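Local coordinates for 5-dehydro-2-deoxygluconokinase (Bacillus halodurans C-125, PDB 2QCV), which probably phosphorylates 5-dehydro-2-deoxy-D-gluconate with ATP in myo-inositol degradation, as a member of the PfkB carbohydrate kinase family, at residues A[74-77]-A[78-82]. Numbering follows the deposited sequence. Where two conformers were deposited one is given.
Sequences RFIE and SYMRG
Glu77 and Arg81, one turn apart on helix 71-82, form an i to i+4 salt bridge. Arg81 presents the side of its guanidinium that carries NE and NH2: NE gives a nearly straight bond to Glu77 OE2 (2.8 Å, 168°) and NH2 reaches Glu77 OE1 at 2.9 Å. Both oxygens use their syn lone pairs, and the two flat groups lie nearly coplanar, 19° apart. With CG anti to the backbone N, Glu77 bends at its second torsion (chi2 -77°), which turns the carboxylate forward along the helix, toward Arg81. OE2 also bonds to Thr87 OG1. A water bridges Arg74 O and Glu77 OE1, donating to both (2.6 Å to OE1). Other faces of the helix carry the apolar contacts. Tyr79 CB sits over one face of the buried Phe75 ring, 4.2 Å from CE1, and Ile76 CG2 packs against the selenium of selenomethionine Met80 at 3.7 Å, both residues buried; helix 46-56 and strands 21-26 and 38-44 line these faces. Replacing Glu77 by an alanine takes away both acceptors, and the Arg81 guanidinium would probably be left free to turn, with Thr87 and the water losing a partner. The helix links parallel strands 61-67 and 90-92 in a beta-alpha-beta crossover: a carboxylate-guanidinium pair, with a water at the carboxylate, forms its polar face, while aromatic and aliphatic groups pack it into the fold.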
# COMPACT_ATOMS: atom_id res chain seq x y z
N ARG A 74 23.77 -9.51 6.86
CA ARG A 74 25.18 -9.60 7.22
C ARG A 74 25.79 -10.95 6.90
O ARG A 74 26.96 -11.03 6.52
CB ARG A 74 25.40 -9.25 8.68
CG ARG A 74 25.03 -7.83 8.97
CD ARG A 74 25.45 -7.40 10.35
NE ARG A 74 24.68 -8.02 11.44
CZ ARG A 74 23.53 -7.56 11.92
NH1 ARG A 74 22.95 -6.48 11.44
NH2 ARG A 74 22.96 -8.19 12.93
N PHE A 75 25.00 -12.01 7.02
CA PHE A 75 25.45 -13.31 6.56
C PHE A 75 25.75 -13.34 5.06
O PHE A 75 26.77 -13.90 4.63
CB PHE A 75 24.45 -14.40 6.91
CG PHE A 75 24.69 -15.68 6.18
CD1 PHE A 75 25.74 -16.52 6.52
CD2 PHE A 75 23.85 -16.04 5.10
CE1 PHE A 75 25.97 -17.68 5.81
CE2 PHE A 75 24.06 -17.21 4.40
CZ PHE A 75 25.11 -18.04 4.74
N ILE A 76 24.84 -12.79 4.28
CA ILE A 76 24.99 -12.75 2.82
C ILE A 76 26.29 -12.01 2.49
O ILE A 76 27.10 -12.50 1.71
CB ILE A 76 23.80 -12.06 2.13
CG1 ILE A 76 22.55 -12.98 2.09
CG2 ILE A 76 24.13 -11.68 0.68
CD1 ILE A 76 21.22 -12.26 1.95
N GLU A 77 26.51 -10.85 3.10
CA GLU A 77 27.74 -10.08 2.81
C GLU A 77 28.98 -10.87 3.22
O GLU A 77 29.94 -10.95 2.48
CB GLU A 77 27.73 -8.72 3.52
CG GLU A 77 28.89 -7.78 3.13
CD GLU A 77 30.22 -8.12 3.78
OE1 GLU A 77 30.25 -8.65 4.95
OE2 GLU A 77 31.27 -7.88 3.13
N SER A 78 28.96 -11.44 4.43
CA SER A 78 30.11 -12.15 4.94
C SER A 78 30.44 -13.41 4.15
O SER A 78 31.62 -13.71 3.92
CB SER A 78 29.90 -12.46 6.42
OG SER A 78 29.74 -11.24 7.12
N TYR A 79 29.40 -14.14 3.74
CA TYR A 79 29.58 -15.34 2.93
C TYR A 79 30.16 -15.00 1.55
O TYR A 79 31.14 -15.61 1.10
CB TYR A 79 28.25 -16.08 2.73
CG TYR A 79 28.47 -17.36 1.95
CD1 TYR A 79 28.88 -18.52 2.59
CD2 TYR A 79 28.36 -17.39 0.58
CE1 TYR A 79 29.14 -19.68 1.87
CE2 TYR A 79 28.62 -18.54 -0.14
CZ TYR A 79 29.02 -19.68 0.52
OH TYR A 79 29.26 -20.83 -0.21
N MSE A 80 29.53 -14.06 0.84
CA MSE A 80 30.03 -13.66 -0.47
C MSE A 80 31.48 -13.17 -0.41
O MSE A 80 32.30 -13.58 -1.22
CB MSE A 80 29.09 -12.62 -1.07
CG MSE A 80 27.74 -13.22 -1.34
SE MSE A 80 26.48 -11.91 -2.16
CE MSE A 80 27.00 -12.29 -3.96
N ARG A 81 31.79 -12.33 0.57
CA ARG A 81 33.14 -11.86 0.77
C ARG A 81 34.09 -13.02 1.06
O ARG A 81 35.21 -13.08 0.53
CB ARG A 81 33.20 -10.86 1.92
CG ARG A 81 34.62 -10.38 2.23
CD ARG A 81 34.61 -9.07 2.94
NE ARG A 81 33.63 -9.05 4.02
CZ ARG A 81 33.79 -9.58 5.22
NH1 ARG A 81 34.93 -10.17 5.55
NH2 ARG A 81 32.80 -9.51 6.10
N GLY A 82 33.63 -13.96 1.86
CA GLY A 82 34.45 -15.10 2.25
C GLY A 82 34.75 -16.03 1.09
O GLY A 82 35.75 -16.72 1.12
O HOH W 1 28.64 -8.95 6.98